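Local coordinates for ethanolamine utilization protein EutN/carboxysome structural protein Ccml (PDB 6OWG) that probably forms pentamers that cap the vertices of a bacterial microcompartment shell such as that of the carboxysome, at residues Gln14-Met19 with Asn71-Ala76; Cys7-Gly12 with Lys23-Gln28; Glu41-Pro46 with Ala76-Ile81. All coordinates share one frame; numbering follows the deposited sequence.

Contact 1 (Gln14-Met19 with Asn71-Ala76); sequences QKLPSM and NRPLDA
P73 takes three side chains of Q14-M19 on its ring. It is the centre of an inverse gamma turn, closed by L74 N to R72 O at 2.8 Å, in the loop that leads to strand 76-81 of this OB-like fold. L16 CD1 reaches the ring at CG (3.8 Å), and M19 SD comes to the same carbon; both side chains cross the proline obliquely. S18 puts its OG between its own backbone N and carbonyl carbon (chi1 57°), which turns the hydroxyl to within 3.2 Å of P73 CD. R72 runs extended from CG to NE beside S18, so that S18 O lies at the guanidinium edge and takes a hydrogen bond from NH2; its modelled length, 2.4 Å, is doubtful. The firmer partner is Y68 O, which NE binds, and NH2 has a weak bond to T20 O. An alanine in place of R72 would probably leave Y68 O without its arginine donor, and the 17-19 turn less tied to the loop. P73 also packs on A62 of a neighbouring subunit. M19 leaves its backbone heading away from the loop, but bends at chi2 and chi3 fold the tip back, and CE ends 3.8 Å from L74 CD2.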
ATOM      1  N   GLN D  14      92.184 -25.305 -43.788  1.00  7.82           N
ATOM      2  CA  GLN D  14      90.947 -25.508 -44.530  1.00  7.82           C
ATOM      3  C   GLN D  14      90.264 -26.751 -43.971  1.00  7.82           C
ATOM      4  O   GLN D  14      90.639 -27.877 -44.308  1.00  7.82           O
ATOM      5  CB  GLN D  14      91.240 -25.647 -46.022  1.00  7.82           C
ATOM      6  CG  GLN D  14      90.012 -25.745 -46.895  1.00  7.82           C
ATOM      7  CD  GLN D  14      89.133 -24.523 -46.797  1.00  7.82           C
ATOM      8  OE1 GLN D  14      88.104 -24.539 -46.122  1.00  7.82           O
ATOM      9  NE2 GLN D  14      89.531 -23.450 -47.470  1.00  7.82           N
ATOM     10  N   LYS D  15      89.266 -26.545 -43.121  1.00  7.50           N
ATOM     11  CA  LYS D  15      88.650 -27.638 -42.383  1.00  7.50           C
ATOM     12  C   LYS D  15      87.175 -27.326 -42.176  1.00  7.50           C
ATOM     13  O   LYS D  15      86.659 -26.313 -42.653  1.00  7.50           O
ATOM     14  CB  LYS D  15      89.355 -27.859 -41.046  1.00  7.50           C
ATOM     15  CG  LYS D  15      89.486 -26.610 -40.207  1.00  7.50           C
ATOM     16  CD  LYS D  15      90.350 -26.857 -38.994  1.00  7.50           C
ATOM     17  CE  LYS D  15      90.671 -25.563 -38.275  1.00  7.50           C
ATOM     18  NZ  LYS D  15      91.525 -25.803 -37.081  1.00  7.50           N
ATOM     19  N   LEU D  16      86.500 -28.217 -41.457  1.00  8.25           N
ATOM     20  CA  LEU D  16      85.120 -27.986 -41.078  1.00  8.25           C
ATOM     21  C   LEU D  16      85.053 -26.917 -39.987  1.00  8.25           C
ATOM     22  O   LEU D  16      86.003 -26.749 -39.220  1.00  8.25           O
ATOM     23  CB  LEU D  16      84.485 -29.284 -40.583  1.00  8.25           C
ATOM     24  CG  LEU D  16      84.212 -30.347 -41.646  1.00  8.25           C
ATOM     25  CD1 LEU D  16      83.844 -31.668 -41.008  1.00  8.25           C
ATOM     26  CD2 LEU D  16      83.120 -29.887 -42.590  1.00  8.25           C
ATOM     27  N   PRO D  17      83.949 -26.164 -39.913  1.00  9.86           N
ATOM     28  CA  PRO D  17      83.822 -25.160 -38.841  1.00  9.86           C
ATOM     29  C   PRO D  17      83.731 -25.760 -37.451  1.00  9.86           C
ATOM     30  O   PRO D  17      84.097 -25.101 -36.471  1.00  9.86           O
ATOM     31  CB  PRO D  17      82.534 -24.415 -39.215  1.00  9.86           C
ATOM     32  CG  PRO D  17      82.378 -24.640 -40.675  1.00  9.86           C
ATOM     33  CD  PRO D  17      82.891 -26.016 -40.927  1.00  9.86           C
ATOM     34  N   SER D  18      83.260 -27.002 -37.339  1.00  9.26           N
ATOM     35  CA  SER D  18      83.216 -27.675 -36.047  1.00  9.26           C
ATOM     36  C   SER D  18      84.573 -28.242 -35.649  1.00  9.26           C
ATOM     37  O   SER D  18      84.732 -28.723 -34.522  1.00  9.26           O
ATOM     38  CB  SER D  18      82.156 -28.768 -36.086  1.00  9.26           C
ATOM     39  OG  SER D  18      82.427 -29.667 -37.140  1.00  9.26           O
ATOM     40  N   MET D  19      85.553 -28.207 -36.551  1.00  8.98           N
ATOM     41  CA  MET D  19      86.913 -28.610 -36.220  1.00  8.98           C
ATOM     42  C   MET D  19      87.777 -27.445 -35.757  1.00  8.98           C
ATOM     43  O   MET D  19      88.993 -27.611 -35.630  1.00  8.98           O
ATOM     44  CB  MET D  19      87.563 -29.285 -37.426  1.00  8.98           C
ATOM     45  CG  MET D  19      87.029 -30.670 -37.722  1.00  8.98           C
ATOM     46  SD  MET D  19      87.355 -31.839 -36.392  1.00  8.98           S
ATOM     47  CE  MET D  19      89.143 -31.892 -36.438  1.00  8.98           C
ATOM     48  N   ASN D  71      79.392 -32.701 -30.807  1.00 10.53           N
ATOM     49  CA  ASN D  71      78.904 -32.654 -32.177  1.00 10.53           C
ATOM     50  C   ASN D  71      80.038 -32.403 -33.162  1.00 10.53           C
ATOM     51  O   ASN D  71      79.810 -31.949 -34.285  1.00 10.53           O
ATOM     52  CB  ASN D  71      77.814 -31.594 -32.311  1.00 10.53           C
ATOM     53  CG  ASN D  71      76.683 -31.802 -31.322  1.00 10.53           C
ATOM     54  OD1 ASN D  71      76.111 -32.889 -31.237  1.00 10.53           O
ATOM     55  ND2 ASN D  71      76.362 -30.764 -30.563  1.00 10.53           N
ATOM     56  N   ARG D  72      81.263 -32.697 -32.748  1.00  8.69           N
ATOM     57  CA  ARG D  72      82.490 -32.547 -33.507  1.00  8.69           C
ATOM     58  C   ARG D  72      82.853 -33.856 -34.191  1.00  8.69           C
ATOM     59  O   ARG D  72      82.728 -34.925 -33.592  1.00  8.69           O
ATOM     60  CB  ARG D  72      83.637 -32.117 -32.596  1.00  8.69           C
ATOM     61  CG  ARG D  72      83.437 -30.771 -31.949  1.00  8.69           C
ATOM     62  CD  ARG D  72      84.725 -30.281 -31.328  1.00  8.69           C
ATOM     63  NE  ARG D  72      84.535 -29.034 -30.597  1.00  8.69           N
ATOM     64  CZ  ARG D  72      84.738 -27.829 -31.115  1.00  8.69           C
ATOM     65  NH1 ARG D  72      84.538 -26.748 -30.379  1.00  8.69           N
ATOM     66  NH2 ARG D  72      85.138 -27.706 -32.371  1.00  8.69           N
ATOM     67  N   PRO D  73      83.308 -33.811 -35.437  1.00  7.04           N
ATOM     68  CA  PRO D  73      83.637 -35.041 -36.181  1.00  7.04           C
ATOM     69  C   PRO D  73      84.995 -35.614 -35.794  1.00  7.04           C
ATOM     70  O   PRO D  73      85.964 -35.618 -36.556  1.00  7.04           O
ATOM     71  CB  PRO D  73      83.588 -34.559 -37.632  1.00  7.04           C
ATOM     72  CG  PRO D  73      84.000 -33.146 -37.558  1.00  7.04           C
ATOM     73  CD  PRO D  73      83.466 -32.610 -36.271  1.00  7.04           C
ATOM     74  N   LEU D  74      85.072 -36.134 -34.573  1.00  6.36           N
ATOM     75  CA  LEU D  74      86.306 -36.657 -34.006  1.00  6.36           C
ATOM     76  C   LEU D  74      86.131 -38.134 -33.698  1.00  6.36           C
ATOM     77  O   LEU D  74      85.108 -38.535 -33.135  1.00  6.36           O
ATOM     78  CB  LEU D  74      86.683 -35.895 -32.736  1.00  6.36           C
ATOM     79  CG  LEU D  74      86.931 -34.399 -32.904  1.00  6.36           C
ATOM     80  CD1 LEU D  74      86.893 -33.717 -31.566  1.00  6.36           C
ATOM     81  CD2 LEU D  74      88.261 -34.165 -33.569  1.00  6.36           C
ATOM     82  N   ASP D  75      87.125 -38.940 -34.068  1.00  5.10           N
ATOM     83  CA  ASP D  75      87.110 -40.368 -33.774  1.00  5.10           C
ATOM     84  C   ASP D  75      88.326 -40.806 -32.970  1.00  5.10           C
ATOM     85  O   ASP D  75      88.572 -42.009 -32.848  1.00  5.10           O
ATOM     86  CB  ASP D  75      87.007 -41.183 -35.067  1.00  5.10           C
ATOM     87  CG  ASP D  75      88.225 -41.035 -35.949  1.00  5.10           C
ATOM     88  OD1 ASP D  75      88.829 -39.951 -35.942  1.00  5.10           O
ATOM     89  OD2 ASP D  75      88.580 -42.000 -36.656  1.00  5.10           O
ATOM     90  N   ALA D  76      89.087 -39.864 -32.424  1.00  4.69           N
ATOM     91  CA  ALA D  76      90.249 -40.164 -31.605  1.00  4.69           C
ATOM     92  C   ALA D  76      90.504 -38.971 -30.701  1.00  4.69           C
ATOM     93  O   ALA D  76      90.331 -37.827 -31.120  1.00  4.69           O
ATOM     94  CB  ALA D  76      91.482 -40.465 -32.459  1.00  4.69           C
TER

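Contact 2 (Cys7-Gly12 with Lys23-Gln28); sequences CGTVVG and KLLLLQ
L26 O receives two backbone N-H groups at once. C7 N approaches nearly in line with the carbonyl (2.9 Å, C=O...N 163°), while G8 N comes in the carbonyl plane on a lone pair at 3.0 Å. Two residues of one strand thus face one of the other, a classic beta bulge. The return bond, L26 N to G8 O at 2.7 Å, has its donor well above the carbonyl plane. Further along, V10 N points almost straight at L24 O (3.1 Å, 174° at the hydrogen).

The side chains follow the same register. On one face, T9 and L25 form a non-hydrogen-bonded pair, touching branch to branch through T9 CG2 and L25 CD2 at 3.8 Å. On the other, L26 stands opposite the bare backbone of G8, with CB 3.6 Å from G8 O; V10 CG2 reaches across to L26 CB and CD1. At the bulge end, C7 SG rests against Q28 CB, also at 3.6 Å. The Q28 chain is extended beyond CG, and its NE2 is held by L37 O.

Beyond this shell, L25 and L27 pair by backbone bonds with A43 and E41, and L27 packs on V55 and V57. Along its other edge, G8-V11 continues an antiparallel ladder into a neighbouring subunit, where V10 packs on I82 and L26 on V87. A bulged first strand paired antiparallel with the second fits an OB-like barrel, whose sheet has strand 2-11 at its centre, here also drawn into the subunit interface.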
ATOM      1  N   CYS D   7     104.247 -37.732 -31.280  1.00  6.33           N
ATOM      2  CA  CYS D   7     105.373 -37.549 -32.187  1.00  6.33           C
ATOM      3  C   CYS D   7     105.310 -36.214 -32.913  1.00  6.33           C
ATOM      4  O   CYS D   7     106.323 -35.752 -33.446  1.00  6.33           O
ATOM      5  CB  CYS D   7     105.445 -38.702 -33.185  1.00  6.33           C
ATOM      6  SG  CYS D   7     106.029 -40.245 -32.451  1.00  6.33           S
ATOM      7  N   GLY D   8     104.149 -35.579 -32.955  1.00  5.44           N
ATOM      8  CA  GLY D   8     104.094 -34.280 -33.576  1.00  5.44           C
ATOM      9  C   GLY D   8     102.704 -33.694 -33.611  1.00  5.44           C
ATOM     10  O   GLY D   8     101.792 -34.162 -32.930  1.00  5.44           O
ATOM     11  N   THR D   9     102.563 -32.645 -34.417  1.00  5.89           N
ATOM     12  CA  THR D   9     101.322 -31.901 -34.552  1.00  5.89           C
ATOM     13  C   THR D   9     100.897 -31.879 -36.011  1.00  5.89           C
ATOM     14  O   THR D   9     101.737 -31.911 -36.912  1.00  5.89           O
ATOM     15  CB  THR D   9     101.458 -30.453 -34.042  1.00  5.89           C
ATOM     16  OG1 THR D   9     102.454 -29.761 -34.802  1.00  5.89           O
ATOM     17  CG2 THR D   9     101.846 -30.424 -32.582  1.00  5.89           C
ATOM     18  N   VAL D  10      99.588 -31.833 -36.233  1.00  5.53           N
ATOM     19  CA  VAL D  10      99.004 -31.676 -37.558  1.00  5.53           C
ATOM     20  C   VAL D  10      98.184 -30.397 -37.550  1.00  5.53           C
ATOM     21  O   VAL D  10      97.283 -30.236 -36.721  1.00  5.53           O
ATOM     22  CB  VAL D  10      98.134 -32.885 -37.947  1.00  5.53           C
ATOM     23  CG1 VAL D  10      97.523 -32.675 -39.317  1.00  5.53           C
ATOM     24  CG2 VAL D  10      98.946 -34.165 -37.918  1.00  5.53           C
ATOM     25  N   VAL D  11      98.501 -29.483 -38.461  1.00  6.15           N
ATOM     26  CA  VAL D  11      97.788 -28.220 -38.587  1.00  6.15           C
ATOM     27  C   VAL D  11      97.042 -28.238 -39.911  1.00  6.15           C
ATOM     28  O   VAL D  11      97.647 -28.447 -40.968  1.00  6.15           O
ATOM     29  CB  VAL D  11      98.737 -27.014 -38.501  1.00  6.15           C
ATOM     30  CG1 VAL D  11      98.049 -25.747 -38.976  1.00  6.15           C
ATOM     31  CG2 VAL D  11      99.236 -26.837 -37.079  1.00  6.15           C
ATOM     32  N   GLY D  12      95.730 -28.053 -39.850  1.00  6.85           N
ATOM     33  CA  GLY D  12      94.936 -27.867 -41.043  1.00  6.85           C
ATOM     34  C   GLY D  12      94.165 -26.569 -40.978  1.00  6.85           C
ATOM     35  O   GLY D  12      93.442 -26.325 -40.011  1.00  6.85           O
ATOM     36  N   LYS D  23      92.880 -29.093 -31.132  1.00  6.26           N
ATOM     37  CA  LYS D  23      94.316 -29.296 -31.265  1.00  6.26           C
ATOM     38  C   LYS D  23      94.577 -30.726 -31.715  1.00  6.26           C
ATOM     39  O   LYS D  23      94.155 -31.675 -31.050  1.00  6.26           O
ATOM     40  CB  LYS D  23      95.008 -28.999 -29.939  1.00  6.26           C
ATOM     41  CG  LYS D  23      96.428 -29.506 -29.834  1.00  6.26           C
ATOM     42  CD  LYS D  23      96.924 -29.395 -28.407  1.00  6.26           C
ATOM     43  CE  LYS D  23      98.292 -30.022 -28.247  1.00  6.26           C
ATOM     44  NZ  LYS D  23      98.705 -30.100 -26.823  1.00  6.26           N
ATOM     45  N   LEU D  24      95.267 -30.881 -32.839  1.00  5.16           N
ATOM     46  CA  LEU D  24      95.465 -32.174 -33.475  1.00  5.16           C
ATOM     47  C   LEU D  24      96.895 -32.640 -33.265  1.00  5.16           C
ATOM     48  O   LEU D  24      97.840 -31.977 -33.703  1.00  5.16           O
ATOM     49  CB  LEU D  24      95.150 -32.097 -34.967  1.00  5.16           C
ATOM     50  CG  LEU D  24      93.790 -31.496 -35.303  1.00  5.16           C
ATOM     51  CD1 LEU D  24      93.762 -31.023 -36.736  1.00  5.16           C
ATOM     52  CD2 LEU D  24      92.702 -32.508 -35.050  1.00  5.16           C
ATOM     53  N   LEU D  25      97.049 -33.780 -32.608  1.00  4.88           N
ATOM     54  CA  LEU D  25      98.349 -34.361 -32.321  1.00  4.88           C
ATOM     55  C   LEU D  25      98.563 -35.615 -33.151  1.00  4.88           C
ATOM     56  O   LEU D  25      97.688 -36.471 -33.263  1.00  4.88           O
ATOM     57  CB  LEU D  25      98.474 -34.699 -30.833  1.00  4.88           C
ATOM     58  CG  LEU D  25      98.709 -33.562 -29.849  1.00  4.88           C
ATOM     59  CD1 LEU D  25      98.996 -34.147 -28.495  1.00  4.88           C
ATOM     60  CD2 LEU D  25      99.861 -32.700 -30.310  1.00  4.88           C
ATOM     61  N   LEU D  26      99.753 -35.722 -33.726  1.00  5.11           N
ATOM     62  CA  LEU D  26     100.183 -36.927 -34.424  1.00  5.11           C
ATOM     63  C   LEU D  26     100.789 -37.864 -33.388  1.00  5.11           C
ATOM     64  O   LEU D  26     101.857 -37.580 -32.837  1.00  5.11           O
ATOM     65  CB  LEU D  26     101.183 -36.598 -35.527  1.00  5.11           C
ATOM     66  CG  LEU D  26     101.551 -37.768 -36.431  1.00  5.11           C
ATOM     67  CD1 LEU D  26     100.497 -37.950 -37.497  1.00  5.11           C
ATOM     68  CD2 LEU D  26     102.913 -37.550 -37.048  1.00  5.11           C
ATOM     69  N   LEU D  27     100.107 -38.969 -33.112  1.00  4.84           N
ATOM     70  CA  LEU D  27     100.526 -39.916 -32.091  1.00  4.84           C
ATOM     71  C   LEU D  27     100.879 -41.243 -32.736  1.00  4.84           C
ATOM     72  O   LEU D  27     100.051 -41.828 -33.432  1.00  4.84           O
ATOM     73  CB  LEU D  27      99.421 -40.144 -31.063  1.00  4.84           C
ATOM     74  CG  LEU D  27      98.572 -38.979 -30.585  1.00  4.84           C
ATOM     75  CD1 LEU D  27      97.354 -39.537 -29.921  1.00  4.84           C
ATOM     76  CD2 LEU D  27      99.353 -38.133 -29.617  1.00  4.84           C
ATOM     77  N   GLN D  28     102.091 -41.722 -32.489  1.00  5.85           N
ATOM     78  CA  GLN D  28     102.488 -43.061 -32.895  1.00  5.85           C
ATOM     79  C   GLN D  28     102.190 -44.033 -31.764  1.00  5.85           C
ATOM     80  O   GLN D  28     102.487 -43.748 -30.602  1.00  5.85           O
ATOM     81  CB  GLN D  28     103.969 -43.120 -33.258  1.00  5.85           C
ATOM     82  CG  GLN D  28     104.364 -44.386 -33.984  1.00  5.85           C
ATOM     83  CD  GLN D  28     105.840 -44.443 -34.285  1.00  5.85           C
ATOM     84  OE1 GLN D  28     106.578 -43.501 -34.005  1.00  5.85           O
ATOM     85  NE2 GLN D  28     106.283 -45.554 -34.856  1.00  5.85           N
TER

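Contact 3 (Glu41-Pro46 with Ala76-Ile81); sequences EVAADP and AMVVAI
E41 opens the contact by laying its CG against A76 CB, at 3.7 Å. It belongs to strand 39-44, which, with 76-81, is outermost in the five-stranded sheet; their N-to-C directions are 63° apart, nearer parallel than antiparallel, and the two so close the sheet into a barrel, as strands three and five do in OB folds. V42 turns its side chain away, onto L26 and onto L56 of a neighbouring subunit, but its carbonyl O still touches A76 CB. A43 points back into the contact: its CB lies 3.8 Å from A76 CB, over the A76-M77 peptide.

A44 makes the single backbone bridge, with M77. Its N gives a hydrogen bond to A76 O (3.1 Å), the donor sitting above the carbonyl plane, and its O takes one from V78 N (2.8 Å), nearly in line with the carbonyl at 172°. M77 CA adds a CA-H...O contact to the same oxygen at 3.3 Å.

At D45 the strand pairing ends. With CG anti to the backbone N (chi1 -172°), the carboxylate lies side by side with V78 and sets OD1 3.6 Å from V78 CB; OD2 is taken by a salt bridge to K23 NZ and a hydrogen bond from A49 N. That bracing probably keeps the buried acid in its charged form. P46 packs on L16, and M77 on P73, of a third subunit. The P46 ring crosses the methionine chain at about a right angle, with P46 CG 3.7 Å from M77 SD and P46 CD 3.3 Å from V78 O.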
ATOM      1  N   GLU D  41      98.022 -42.285 -35.305  1.00  5.31           N
ATOM      2  CA  GLU D  41      96.695 -41.706 -35.203  1.00  5.31           C
ATOM      3  C   GLU D  41      96.844 -40.197 -35.125  1.00  5.31           C
ATOM      4  O   GLU D  41      97.881 -39.685 -34.703  1.00  5.31           O
ATOM      5  CB  GLU D  41      95.942 -42.238 -33.972  1.00  5.31           C
ATOM      6  CG  GLU D  41      94.426 -42.133 -34.038  1.00  5.31           C
ATOM      7  CD  GLU D  41      93.786 -43.207 -34.901  1.00  5.31           C
ATOM      8  OE1 GLU D  41      94.298 -44.346 -34.923  1.00  5.31           O
ATOM      9  OE2 GLU D  41      92.765 -42.909 -35.559  1.00  5.31           O
ATOM     10  N   VAL D  42      95.812 -39.486 -35.561  1.00  4.53           N
ATOM     11  CA  VAL D  42      95.678 -38.059 -35.311  1.00  4.53           C
ATOM     12  C   VAL D  42      94.496 -37.888 -34.373  1.00  4.53           C
ATOM     13  O   VAL D  42      93.375 -38.295 -34.698  1.00  4.53           O
ATOM     14  CB  VAL D  42      95.494 -37.257 -36.608  1.00  4.53           C
ATOM     15  CG1 VAL D  42      95.297 -35.787 -36.290  1.00  4.53           C
ATOM     16  CG2 VAL D  42      96.691 -37.447 -37.522  1.00  4.53           C
ATOM     17  N   ALA D  43      94.743 -37.310 -33.203  1.00  4.48           N
ATOM     18  CA  ALA D  43      93.738 -37.244 -32.157  1.00  4.48           C
ATOM     19  C   ALA D  43      93.597 -35.825 -31.636  1.00  4.48           C
ATOM     20  O   ALA D  43      94.543 -35.036 -31.666  1.00  4.48           O
ATOM     21  CB  ALA D  43      94.080 -38.175 -30.999  1.00  4.48           C
ATOM     22  N   ALA D  44      92.394 -35.514 -31.167  1.00  5.43           N
ATOM     23  CA  ALA D  44      92.163 -34.294 -30.414  1.00  5.43           C
ATOM     24  C   ALA D  44      92.847 -34.383 -29.057  1.00  5.43           C
ATOM     25  O   ALA D  44      92.997 -35.462 -28.482  1.00  5.43           O
ATOM     26  CB  ALA D  44      90.668 -34.054 -30.233  1.00  5.43           C
ATOM     27  N   ASP D  45      93.268 -33.231 -28.541  1.00  7.14           N
ATOM     28  CA  ASP D  45      94.061 -33.159 -27.316  1.00  7.14           C
ATOM     29  C   ASP D  45      93.443 -32.153 -26.352  1.00  7.14           C
ATOM     30  O   ASP D  45      93.852 -30.983 -26.315  1.00  7.14           O
ATOM     31  CB  ASP D  45      95.506 -32.793 -27.638  1.00  7.14           C
ATOM     32  CG  ASP D  45      96.408 -32.890 -26.438  1.00  7.14           C
ATOM     33  OD1 ASP D  45      96.751 -34.022 -26.047  1.00  7.14           O
ATOM     34  OD2 ASP D  45      96.785 -31.837 -25.890  1.00  7.14           O
ATOM     35  N   PRO D  46      92.454 -32.568 -25.556  1.00  7.55           N
ATOM     36  CA  PRO D  46      91.959 -31.674 -24.499  1.00  7.55           C
ATOM     37  C   PRO D  46      92.875 -31.635 -23.292  1.00  7.55           C
ATOM     38  O   PRO D  46      93.013 -30.581 -22.662  1.00  7.55           O
ATOM     39  CB  PRO D  46      90.590 -32.271 -24.140  1.00  7.55           C
ATOM     40  CG  PRO D  46      90.341 -33.350 -25.142  1.00  7.55           C
ATOM     41  CD  PRO D  46      91.666 -33.804 -25.622  1.00  7.55           C
ATOM     42  N   ALA D  76      89.087 -39.864 -32.424  1.00  4.69           N
ATOM     43  CA  ALA D  76      90.249 -40.164 -31.605  1.00  4.69           C
ATOM     44  C   ALA D  76      90.504 -38.971 -30.701  1.00  4.69           C
ATOM     45  O   ALA D  76      90.331 -37.827 -31.120  1.00  4.69           O
ATOM     46  CB  ALA D  76      91.482 -40.465 -32.459  1.00  4.69           C
ATOM     47  N   MET D  77      90.911 -39.246 -29.465  1.00  5.23           N
ATOM     48  CA  MET D  77      91.067 -38.196 -28.469  1.00  5.23           C
ATOM     49  C   MET D  77      92.023 -38.667 -27.388  1.00  5.23           C
ATOM     50  O   MET D  77      91.874 -39.775 -26.874  1.00  5.23           O
ATOM     51  CB  MET D  77      89.716 -37.828 -27.854  1.00  5.23           C
ATOM     52  CG  MET D  77      89.794 -36.852 -26.711  1.00  5.23           C
ATOM     53  SD  MET D  77      88.208 -36.101 -26.351  1.00  5.23           S
ATOM     54  CE  MET D  77      87.458 -37.368 -25.347  1.00  5.23           C
ATOM     55  N   VAL D  78      92.995 -37.826 -27.045  1.00  4.72           N
ATOM     56  CA  VAL D  78      93.829 -38.082 -25.878  1.00  4.72           C
ATOM     57  C   VAL D  78      92.985 -37.877 -24.628  1.00  4.72           C
ATOM     58  O   VAL D  78      92.469 -36.782 -24.383  1.00  4.72           O
ATOM     59  CB  VAL D  78      95.062 -37.172 -25.874  1.00  4.72           C
ATOM     60  CG1 VAL D  78      95.768 -37.239 -24.537  1.00  4.72           C
ATOM     61  CG2 VAL D  78      96.000 -37.551 -26.997  1.00  4.72           C
ATOM     62  N   VAL D  79      92.826 -38.936 -23.837  1.00  5.02           N
ATOM     63  CA  VAL D  79      92.031 -38.853 -22.619  1.00  5.02           C
ATOM     64  C   VAL D  79      92.889 -38.713 -21.369  1.00  5.02           C
ATOM     65  O   VAL D  79      92.390 -38.230 -20.343  1.00  5.02           O
ATOM     66  CB  VAL D  79      91.094 -40.071 -22.482  1.00  5.02           C
ATOM     67  CG1 VAL D  79      90.063 -40.047 -23.571  1.00  5.02           C
ATOM     68  CG2 VAL D  79      91.877 -41.367 -22.525  1.00  5.02           C
ATOM     69  N   ALA D  80      94.156 -39.104 -21.425  1.00  4.74           N
ATOM     70  CA  ALA D  80      95.015 -39.082 -20.257  1.00  4.74           C
ATOM     71  C   ALA D  80      96.456 -38.974 -20.713  1.00  4.74           C
ATOM     72  O   ALA D  80      96.832 -39.515 -21.752  1.00  4.74           O
ATOM     73  CB  ALA D  80      94.831 -40.338 -19.400  1.00  4.74           C
ATOM     74  N   ILE D  81      97.250 -38.255 -19.932  1.00  5.73           N
ATOM     75  CA  ILE D  81      98.700 -38.309 -20.028  1.00  5.73           C
ATOM     76  C   ILE D  81      99.167 -39.403 -19.084  1.00  5.73           C
ATOM     77  O   ILE D  81      98.807 -39.403 -17.901  1.00  5.73           O
ATOM     78  CB  ILE D  81      99.342 -36.958 -19.676  1.00  5.73           C
ATOM     79  CG1 ILE D  81      98.953 -35.898 -20.703  1.00  5.73           C
ATOM     80  CG2 ILE D  81     100.847 -37.084 -19.608  1.00  5.73           C
ATOM     81  CD1 ILE D  81      99.289 -34.503 -20.269  1.00  5.73           C
TER

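How the contacts relate
From the N terminus, strand 2-11 enters contact 2, which closes the short loop back to strand 24-30. The chain between them supplies Q14-M19, held for contact 1 until the chain returns at 71-76; contacts 1 and 2 therefore cross, touching where M19 CE meets L24 CD2. Contact 3 follows contact 2 in series, and joins strand 39-44 to 76-81, closing the loop that holds strand 54-59. Contacts 1 and 3 also cross, share A76, and meet through L74 CD1 and A44 CB. L27 O to E41 N, a probable hydrogen bond, carries the sheet from contact 2 to contact 3. Together they tie the loop end of the barrel to its closing seam.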